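Local coordinates for esterase (Thermotoga maritima, PDB 3DOH), which hydrolyses carboxylic ester bonds as a thermostable esterase that joins an alpha/beta-hydrolase domain to an immunoglobulin-like domain, at residues Y275-A280 with A291-G296; I281-E286 with V303-D308; E317-V322 with D357-W362. One frame throughout, in Å; residues are numbered along the deposited sequence.

From the N-terminal side, helix 272-283 supplies residues 275-280 of contact 1 and, with the turn beyond its end, residues 281-286 of contact 2. Strand 290-294 and the turn after it then come back against residues 275-280, closing contact 1, and the loop 303-308 closes contact 2 on the end of the helix. The two therefore cross along the chain, and they touch where W278 meets I306. Contact 3 follows in series: the loop leading into helix 362-366 returns to the loop after strand 311-316, joining 357-362 to 317-322. It touches contact 1 through I294 and C295, but lies about 14 Å from contact 2 at the nearest atoms.

Contact 1 of 3, residues Y275-A280 with A291-G296; sequences YGTWTA and AIPICG
The indole of W278 has P293 over one face. The proline CB stands 3.7 Å from the centroid of the five-membered ring, only 21° off its normal, which makes a CH-pi contact. P293 CG reaches further across the same face, 3.6 Å from W278 CZ2, and the two side chains cross at about a right angle. At the indole edge, in the ring plane, a water accepts from W278 NE1 at 3.0 Å; it also accepts from G296 N and donates to P293 O, so one water ties the indole to both the strand and the turn that follows it. The Y275 ring presents a face to the same turn, with G296 C above its centre.

This is helix against strand within a beta-alpha-beta unit of the hydrolase sheet, strand 264-270, helix 272-283 and strand 290-294, the short axes approaching to 7.3 Å at 142°. The helix starts within what is probably the nucleophile elbow, which would include G273. T277 divides its branches accordingly: OG1 bonds back to G273 O, while CG2, anti to the backbone N, is turned to the strand, 3.9 Å from A291 CB and 4.0 Å from P293 CB. Nearer the start of the helix the backbones draw together, Y275 N lying 3.5 Å from G296 CA.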
loop_
_atom_site.group_PDB
_atom_site.type_symbol
_atom_site.label_atom_id
_atom_site.label_comp_id
_atom_site.label_asym_id
_atom_site.label_seq_id
_atom_site.Cartn_x
_atom_site.Cartn_y
_atom_site.Cartn_z
ATOM N N TYR A 275 -12.553 32.664 -27.908
ATOM C CA TYR A 275 -12.570 33.393 -29.208
ATOM C C TYR A 275 -13.837 34.203 -29.358
ATOM O O TYR A 275 -13.789 35.372 -29.752
ATOM C CB TYR A 275 -12.471 32.428 -30.403
ATOM C CG TYR A 275 -11.107 31.830 -30.610
ATOM C CD1 TYR A 275 -10.203 32.412 -31.508
ATOM C CD2 TYR A 275 -10.717 30.683 -29.935
ATOM C CE1 TYR A 275 -8.947 31.859 -31.736
ATOM C CE2 TYR A 275 -9.463 30.126 -30.149
ATOM C CZ TYR A 275 -8.585 30.732 -31.060
ATOM O OH TYR A 275 -7.340 30.232 -31.272
ATOM N N GLY A 276 -14.966 33.559 -29.034
ATOM C CA GLY A 276 -16.278 34.201 -29.046
ATOM C C GLY A 276 -16.319 35.478 -28.236
ATOM O O GLY A 276 -16.830 36.514 -28.713
ATOM N N THR A 277 -15.772 35.408 -27.019
ATOM C CA THR A 277 -15.725 36.526 -26.093
ATOM C C THR A 277 -14.852 37.618 -26.677
ATOM O O THR A 277 -15.261 38.782 -26.703
ATOM C CB THR A 277 -15.250 36.074 -24.667
ATOM O OG1 THR A 277 -16.151 35.076 -24.190
ATOM C CG2 THR A 277 -15.186 37.243 -23.647
ATOM N N TRP A 278 -13.654 37.269 -27.144
ATOM C CA TRP A 278 -12.752 38.306 -27.686
ATOM C C TRP A 278 -13.428 39.011 -28.850
ATOM O O TRP A 278 -13.307 40.237 -28.967
ATOM C CB TRP A 278 -11.442 37.726 -28.197
ATOM C CG TRP A 278 -10.458 37.434 -27.150
ATOM C CD1 TRP A 278 -9.978 36.191 -26.796
ATOM C CD2 TRP A 278 -9.774 38.392 -26.303
ATOM N NE1 TRP A 278 -9.060 36.325 -25.791
ATOM C CE2 TRP A 278 -8.910 37.655 -25.464
ATOM C CE3 TRP A 278 -9.822 39.797 -26.167
ATOM C CZ2 TRP A 278 -8.089 38.269 -24.502
ATOM C CZ3 TRP A 278 -9.004 40.413 -25.203
ATOM C CH2 TRP A 278 -8.147 39.647 -24.388
ATOM N N THR A 279 -14.111 38.228 -29.712
ATOM C CA THR A 279 -14.728 38.738 -30.927
ATOM C C THR A 279 -15.885 39.664 -30.574
ATOM O O THR A 279 -15.968 40.782 -31.083
ATOM C CB THR A 279 -15.175 37.581 -31.880
ATOM O OG1 THR A 279 -14.022 36.831 -32.326
ATOM C CG2 THR A 279 -15.949 38.119 -33.112
ATOM N N ALA A 280 -16.764 39.187 -29.690
ATOM C CA ALA A 280 -17.891 39.974 -29.154
ATOM C C ALA A 280 -17.531 41.356 -28.639
ATOM O O ALA A 280 -18.172 42.340 -28.987
ATOM C CB ALA A 280 -18.592 39.215 -28.072
ATOM N N ALA A 291 -15.070 41.516 -19.466
ATOM C CA ALA A 291 -15.004 40.244 -20.147
ATOM C C ALA A 291 -14.021 39.327 -19.428
ATOM O O ALA A 291 -13.008 39.803 -18.908
ATOM C CB ALA A 291 -14.546 40.478 -21.549
ATOM N N ILE A 292 -14.309 38.027 -19.379
ATOM C CA ILE A 292 -13.319 37.007 -18.988
ATOM C C ILE A 292 -13.233 35.961 -20.116
ATOM O O ILE A 292 -14.011 34.990 -20.145
ATOM C CB ILE A 292 -13.654 36.342 -17.620
ATOM C CG1 ILE A 292 -13.818 37.407 -16.537
ATOM C CG2 ILE A 292 -12.646 35.237 -17.247
ATOM C CD1 ILE A 292 -14.511 36.889 -15.237
ATOM N N PRO A 293 -12.324 36.172 -21.074
ATOM C CA PRO A 293 -11.990 35.205 -22.111
ATOM C C PRO A 293 -10.953 34.142 -21.725
ATOM O O PRO A 293 -9.764 34.458 -21.547
ATOM C CB PRO A 293 -11.422 36.083 -23.205
ATOM C CG PRO A 293 -10.837 37.234 -22.500
ATOM C CD PRO A 293 -11.630 37.449 -21.265
ATOM N N ILE A 294 -11.407 32.891 -21.670
ATOM C CA ILE A 294 -10.620 31.763 -21.208
ATOM C C ILE A 294 -10.183 30.940 -22.398
ATOM O O ILE A 294 -11.034 30.503 -23.183
ATOM C CB ILE A 294 -11.444 30.879 -20.236
ATOM C CG1 ILE A 294 -11.846 31.693 -19.033
ATOM C CG2 ILE A 294 -10.633 29.682 -19.748
ATOM C CD1 ILE A 294 -13.084 31.204 -18.418
ATOM N N CYS A 295 -8.876 30.722 -22.520
ATOM C CA CYS A 295 -8.310 30.038 -23.673
ATOM C C CYS A 295 -9.075 30.395 -24.938
ATOM O O CYS A 295 -9.909 29.621 -25.408
ATOM C CB CYS A 295 -8.325 28.523 -23.460
ATOM S SG CYS A 295 -9.918 27.860 -22.918
ATOM N N GLY A 296 -8.791 31.571 -25.489
ATOM C CA GLY A 296 -9.278 31.906 -26.813
ATOM C C GLY A 296 -8.259 32.677 -27.629
ATOM O O GLY A 296 -7.073 32.694 -27.301
HETATM O O HOH W 1 -7.965 34.144 -24.118
#

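Contact 2 of 3, residues I281-E286 with V303-D308; sequences IMEFPE and VERIKD
I306 drives its CG2 methyl into the hollow between I281 and M282 on the last turn of helix 272-283. The methyl lies 3.4 Å from I281 O, and it meets I281 CG1 and M282 CG at 4.0 Å each. With chi1 at 53°, CG1 of I306 falls between the backbone N and the carbonyl carbon, on the other branch from this methyl; CD1 touches both I281 CD1 and M282 CE. The methionine, extended beyond CG, lies alongside V303 and points the same way, its CE 3.9 Å from V303 CG1. Past the helix end P285 forms a second bump: its CB rests 3.5 Å from R305 O, and its CG faces R305 CB.

R305 borders this apolar fit on the solvent side. Its NH1 donates to M282 O at 3.2 Å in a nearly straight bond (168°), the oxygen lying in the guanidinium plane while the nitrogen stands above the carbonyl plane. NH1 also makes a long salt bridge of 3.6 Å with E283 OE1, the two planar groups turned 63° apart; the other carboxylate oxygen, OE2, pairs with K302. Helix-end carbonyls carry partial negative charge, which probably favours the arginine here. Within the alpha/beta-hydrolase fold, the loop between strands 290-294 and 311-316 thus packs against the C-terminal end of helix 272-283.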
loop_
_atom_site.group_PDB
_atom_site.type_symbol
_atom_site.label_atom_id
_atom_site.label_comp_id
_atom_site.label_asym_id
_atom_site.label_seq_id
_atom_site.Cartn_x
_atom_site.Cartn_y
_atom_site.Cartn_z
ATOM N N ILE A 281 -16.529 41.442 -27.782
ATOM C CA ILE A 281 -16.215 42.734 -27.190
ATOM C C ILE A 281 -15.532 43.645 -28.193
ATOM O O ILE A 281 -15.697 44.840 -28.140
ATOM C CB ILE A 281 -15.366 42.616 -25.886
ATOM C CG1 ILE A 281 -14.053 41.863 -26.141
ATOM C CG2 ILE A 281 -16.209 42.037 -24.728
ATOM C CD1 ILE A 281 -13.087 41.974 -25.051
ATOM N N MET A 282 -14.765 43.084 -29.104
ATOM C CA MET A 282 -14.054 43.864 -30.088
ATOM C C MET A 282 -15.021 44.384 -31.162
ATOM O O MET A 282 -14.867 45.505 -31.684
ATOM C CB MET A 282 -12.959 43.009 -30.721
ATOM C CG MET A 282 -11.573 43.166 -30.114
ATOM S SD MET A 282 -10.505 41.903 -30.799
ATOM C CE MET A 282 -9.078 42.006 -29.728
ATOM N N GLU A 283 -16.027 43.577 -31.493
ATOM C CA GLU A 283 -17.015 43.978 -32.515
ATOM C C GLU A 283 -18.195 44.765 -31.955
ATOM O O GLU A 283 -18.962 45.333 -32.726
ATOM C CB GLU A 283 -17.528 42.767 -33.288
ATOM C CG GLU A 283 -16.463 42.006 -34.071
ATOM C CD GLU A 283 -15.623 42.892 -34.984
ATOM O OE1 GLU A 283 -16.151 43.821 -35.636
ATOM O OE2 GLU A 283 -14.407 42.656 -35.067
ATOM N N PHE A 284 -18.329 44.786 -30.632
ATOM C CA PHE A 284 -19.415 45.506 -29.976
ATOM C C PHE A 284 -18.938 46.146 -28.675
ATOM O O PHE A 284 -19.488 45.887 -27.606
ATOM C CB PHE A 284 -20.590 44.566 -29.700
ATOM C CG PHE A 284 -21.216 43.996 -30.941
ATOM C CD1 PHE A 284 -22.084 44.757 -31.706
ATOM C CD2 PHE A 284 -20.937 42.701 -31.342
ATOM C CE1 PHE A 284 -22.662 44.235 -32.849
ATOM C CE2 PHE A 284 -21.511 42.175 -32.483
ATOM C CZ PHE A 284 -22.375 42.942 -33.237
ATOM N N PRO A 285 -17.912 46.984 -28.780
ATOM C CA PRO A 285 -17.221 47.512 -27.611
ATOM C C PRO A 285 -18.148 48.279 -26.722
ATOM O O PRO A 285 -17.866 48.475 -25.543
ATOM C CB PRO A 285 -16.205 48.483 -28.203
ATOM C CG PRO A 285 -16.537 48.627 -29.646
ATOM C CD PRO A 285 -17.276 47.423 -30.041
ATOM N N GLU A 286 -19.267 48.693 -27.283
ATOM C CA GLU A 286 -20.154 49.569 -26.582
ATOM C C GLU A 286 -21.021 48.761 -25.643
ATOM O O GLU A 286 -21.587 49.306 -24.690
ATOM C CB GLU A 286 -20.984 50.352 -27.603
ATOM C CG GLU A 286 -20.095 51.104 -28.648
ATOM C CD GLU A 286 -19.126 52.129 -27.998
ATOM O OE1 GLU A 286 -19.637 53.147 -27.449
ATOM O OE2 GLU A 286 -17.870 51.923 -28.052
ATOM N N VAL A 303 -7.535 45.785 -30.627
ATOM C CA VAL A 303 -7.559 45.972 -29.174
ATOM C C VAL A 303 -7.746 47.431 -28.753
ATOM O O VAL A 303 -8.028 47.741 -27.608
ATOM C CB VAL A 303 -6.321 45.387 -28.469
ATOM C CG1 VAL A 303 -5.853 44.096 -29.145
ATOM C CG2 VAL A 303 -5.221 46.387 -28.449
ATOM N N GLU A 304 -7.595 48.328 -29.704
ATOM C CA GLU A 304 -7.737 49.737 -29.416
ATOM C C GLU A 304 -9.187 50.077 -29.059
ATOM O O GLU A 304 -9.428 50.937 -28.229
ATOM C CB GLU A 304 -7.224 50.558 -30.617
ATOM C CG GLU A 304 -6.990 52.043 -30.308
ATOM C CD GLU A 304 -5.790 52.306 -29.385
ATOM O OE1 GLU A 304 -4.676 51.873 -29.732
ATOM O OE2 GLU A 304 -5.964 52.957 -28.329
ATOM N N ARG A 305 -10.146 49.391 -29.671
ATOM C CA ARG A 305 -11.562 49.617 -29.381
ATOM C C ARG A 305 -11.931 49.144 -27.981
ATOM O O ARG A 305 -12.940 49.584 -27.428
ATOM C CB ARG A 305 -12.432 48.831 -30.347
ATOM C CG ARG A 305 -11.754 48.509 -31.631
ATOM C CD ARG A 305 -12.650 47.684 -32.481
ATOM N NE ARG A 305 -12.424 47.959 -33.890
ATOM C CZ ARG A 305 -13.191 47.493 -34.866
ATOM N NH1 ARG A 305 -14.229 46.716 -34.597
ATOM N NH2 ARG A 305 -12.909 47.798 -36.115
ATOM N N ILE A 306 -11.140 48.215 -27.440
ATOM C CA ILE A 306 -11.462 47.585 -26.160
ATOM C C ILE A 306 -10.574 48.154 -25.061
ATOM O O ILE A 306 -10.635 47.718 -23.906
ATOM C CB ILE A 306 -11.433 46.003 -26.192
ATOM C CG1 ILE A 306 -10.126 45.465 -26.742
ATOM C CG2 ILE A 306 -12.567 45.438 -27.015
ATOM C CD1 ILE A 306 -9.797 44.049 -26.270
ATOM N N LYS A 307 -9.778 49.157 -25.435
ATOM C CA LYS A 307 -8.854 49.798 -24.519
ATOM C C LYS A 307 -9.476 50.047 -23.115
ATOM O O LYS A 307 -8.810 49.900 -22.105
ATOM C CB LYS A 307 -8.304 51.090 -25.152
ATOM C CG LYS A 307 -7.515 52.012 -24.173
ATOM C CD LYS A 307 -6.508 52.932 -24.860
ATOM C CE LYS A 307 -7.162 53.984 -25.771
ATOM N NZ LYS A 307 -8.133 54.920 -25.095
ATOM N N ASP A 308 -10.756 50.397 -23.055
ATOM C CA ASP A 308 -11.390 50.783 -21.793
ATOM C C ASP A 308 -12.223 49.716 -21.129
ATOM O O ASP A 308 -12.740 49.976 -20.047
ATOM C CB ASP A 308 -12.314 51.991 -21.971
ATOM C CG ASP A 308 -11.573 53.260 -22.277
ATOM O OD1 ASP A 308 -12.278 54.259 -22.582
ATOM O OD2 ASP A 308 -10.309 53.272 -22.220
#

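Contact 3 of 3, residues E317-V322 with D357-W362; sequences EDDPVV and DPHGSW. With SO4 (sulfate ion), chain C.
D319 OD2 is gripped by H359 ND1, which donates to it at 2.7 Å and 161°, and by a water that donates to it, donates also to P358 O and accepts from S361 OG. The nitrogen meets OD2 on the syn side, 31° out of the carboxylate plane, while the oxygen lies close to the plane of the imidazole. The other oxygen, OD1, is bound by its own loop: V321 N reaches it at 2.7 Å in an Asx turn and V322 N at 2.9 Å from above the carboxylate plane, which fixes the rotation of the carboxylate. An alanine at D319 removes both carboxylate oxygens and would probably leave H359 ND1 without its OD2 partner, the N-H groups of V321 and V322 without OD1, and the imidazole freer to turn.

The imidazole is also held by its faces. V321 CB sits over the ring centre, 3.7 Å from the centroid, in a CH-pi contact; W362 CZ3 lies over the opposite face toward the rim. H359 CG, anti to the backbone N (chi1 179°), starts the ring out beside the D319 side chain, the two pointing the same way, and an Asx turn pins the backbone, H359 N donating to D357 OD1 at 2.8 Å. Beside it the prolines meet, P320 CD 4.1 Å from P358 CG, and P320 O is hydrogen-bonded to S72 OG of the second subunit.

At the far edge of the ring NE2 donates at 2.6 Å to O4 of a sulfate ion, probably from the crystallisation liquor; S271 OG is hydrogen-bonded to both NE2 and the sulfate. Two loops joining histidine to carboxylate, with a serine at the other nitrogen, are consistent with the Ser-His-Asp triad of an alpha/beta-hydrolase active site.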
loop_
_atom_site.group_PDB
_atom_site.type_symbol
_atom_site.label_atom_id
_atom_site.label_comp_id
_atom_site.label_asym_id
_atom_site.label_seq_id
_atom_site.Cartn_x
_atom_site.Cartn_y
_atom_site.Cartn_z
ATOM N N GLU A 317 -0.322 27.631 -19.702
ATOM C CA GLU A 317 0.928 27.627 -20.467
ATOM C C GLU A 317 1.071 26.450 -21.436
ATOM O O GLU A 317 1.515 26.619 -22.578
ATOM C CB GLU A 317 2.096 27.621 -19.507
ATOM C CG GLU A 317 3.422 27.820 -20.210
ATOM C CD GLU A 317 3.992 26.522 -20.755
ATOM O OE1 GLU A 317 3.512 25.432 -20.376
ATOM O OE2 GLU A 317 4.912 26.581 -21.576
ATOM N N ASP A 318 0.710 25.264 -20.951
ATOM C CA ASP A 318 0.815 24.036 -21.727
ATOM C C ASP A 318 -0.496 23.578 -22.335
ATOM O O ASP A 318 -0.667 22.376 -22.494
ATOM C CB ASP A 318 1.363 22.888 -20.859
ATOM C CG ASP A 318 0.681 22.790 -19.522
ATOM O OD1 ASP A 318 -0.198 23.622 -19.196
ATOM O OD2 ASP A 318 1.036 21.891 -18.765
ATOM N N ASP A 319 -1.427 24.497 -22.642
ATOM C CA ASP A 319 -2.650 24.109 -23.378
ATOM C C ASP A 319 -2.231 23.536 -24.749
ATOM O O ASP A 319 -1.654 24.257 -25.548
ATOM C CB ASP A 319 -3.621 25.297 -23.528
ATOM C CG ASP A 319 -4.922 24.941 -24.293
ATOM O OD1 ASP A 319 -4.986 23.945 -25.052
ATOM O OD2 ASP A 319 -5.898 25.703 -24.163
ATOM N N PRO A 320 -2.501 22.238 -25.008
ATOM C CA PRO A 320 -2.092 21.615 -26.260
ATOM C C PRO A 320 -3.095 21.788 -27.414
ATOM O O PRO A 320 -2.815 21.363 -28.543
ATOM C CB PRO A 320 -2.024 20.140 -25.889
ATOM C CG PRO A 320 -3.129 19.969 -24.919
ATOM C CD PRO A 320 -3.219 21.282 -24.143
ATOM N N VAL A 321 -4.255 22.369 -27.122
ATOM C CA VAL A 321 -5.314 22.591 -28.115
ATOM C C VAL A 321 -5.256 24.046 -28.646
ATOM O O VAL A 321 -5.259 24.260 -29.859
ATOM C CB VAL A 321 -6.746 22.332 -27.490
ATOM C CG1 VAL A 321 -7.886 22.673 -28.480
ATOM C CG2 VAL A 321 -6.850 20.917 -26.953
ATOM N N VAL A 322 -5.214 25.015 -27.716
ATOM C CA VAL A 322 -5.183 26.419 -28.031
ATOM C C VAL A 322 -3.918 27.033 -27.434
ATOM O O VAL A 322 -3.854 27.288 -26.235
ATOM C CB VAL A 322 -6.410 27.151 -27.460
ATOM C CG1 VAL A 322 -6.271 28.674 -27.657
ATOM C CG2 VAL A 322 -7.742 26.618 -28.096
ATOM N N ASP A 357 -6.999 18.027 -17.572
ATOM C CA ASP A 357 -6.462 18.234 -18.905
ATOM C C ASP A 357 -6.006 19.728 -19.020
ATOM O O ASP A 357 -6.784 20.620 -18.653
ATOM C CB ASP A 357 -7.582 17.912 -19.901
ATOM C CG ASP A 357 -7.138 18.049 -21.370
ATOM O OD1 ASP A 357 -6.731 19.180 -21.803
ATOM O OD2 ASP A 357 -7.205 17.001 -22.082
ATOM N N PRO A 358 -4.752 20.015 -19.496
ATOM C CA PRO A 358 -4.391 21.455 -19.465
ATOM C C PRO A 358 -5.239 22.361 -20.373
ATOM O O PRO A 358 -5.162 23.551 -20.254
ATOM C CB PRO A 358 -2.875 21.498 -19.832
ATOM C CG PRO A 358 -2.520 20.196 -20.301
ATOM C CD PRO A 358 -3.650 19.191 -20.028
ATOM N N HIS A 359 -6.034 21.815 -21.266
ATOM C CA HIS A 359 -6.899 22.682 -22.051
ATOM C C HIS A 359 -8.059 23.260 -21.197
ATOM O O HIS A 359 -8.460 24.426 -21.397
ATOM C CB HIS A 359 -7.401 21.986 -23.324
ATOM C CG HIS A 359 -8.320 22.831 -24.142
ATOM N ND1 HIS A 359 -8.049 24.147 -24.435
ATOM C CD2 HIS A 359 -9.512 22.556 -24.721
ATOM C CE1 HIS A 359 -9.038 24.654 -25.157
ATOM N NE2 HIS A 359 -9.934 23.705 -25.350
ATOM N N GLY A 360 -8.547 22.482 -20.229
ATOM C CA GLY A 360 -9.636 22.908 -19.361
ATOM C C GLY A 360 -9.369 24.026 -18.366
ATOM O O GLY A 360 -9.859 23.989 -17.242
ATOM N N SER A 361 -8.638 25.055 -18.760
ATOM C CA SER A 361 -8.269 26.088 -17.804
ATOM C C SER A 361 -9.477 26.839 -17.272
ATOM O O SER A 361 -9.345 27.686 -16.380
ATOM C CB SER A 361 -7.223 27.048 -18.374
ATOM O OG SER A 361 -7.551 27.456 -19.686
ATOM N N TRP A 362 -10.658 26.548 -17.817
ATOM C CA TRP A 362 -11.871 27.210 -17.337
ATOM C C TRP A 362 -12.237 26.685 -15.937
ATOM O O TRP A 362 -12.904 27.374 -15.139
ATOM C CB TRP A 362 -13.004 27.011 -18.320
ATOM C CG TRP A 362 -13.229 25.569 -18.752
ATOM C CD1 TRP A 362 -13.980 24.614 -18.092
ATOM C CD2 TRP A 362 -12.723 24.927 -19.940
ATOM N NE1 TRP A 362 -13.955 23.418 -18.800
ATOM C CE2 TRP A 362 -13.201 23.585 -19.935
ATOM C CE3 TRP A 362 -11.928 25.352 -21.006
ATOM C CZ2 TRP A 362 -12.899 22.669 -20.963
ATOM C CZ3 TRP A 362 -11.622 24.425 -22.039
ATOM C CH2 TRP A 362 -12.125 23.107 -22.008
HETATM S S SO4 C . -13.713 23.130 -26.609
HETATM O O1 SO4 C . -13.716 21.943 -27.465
HETATM O O2 SO4 C . -14.727 22.892 -25.541
HETATM O O3 SO4 C . -13.974 24.321 -27.451
HETATM O O4 SO4 C . -12.404 23.306 -26.016
HETATM O O HOH W 2 -5.642 26.550 -21.190
#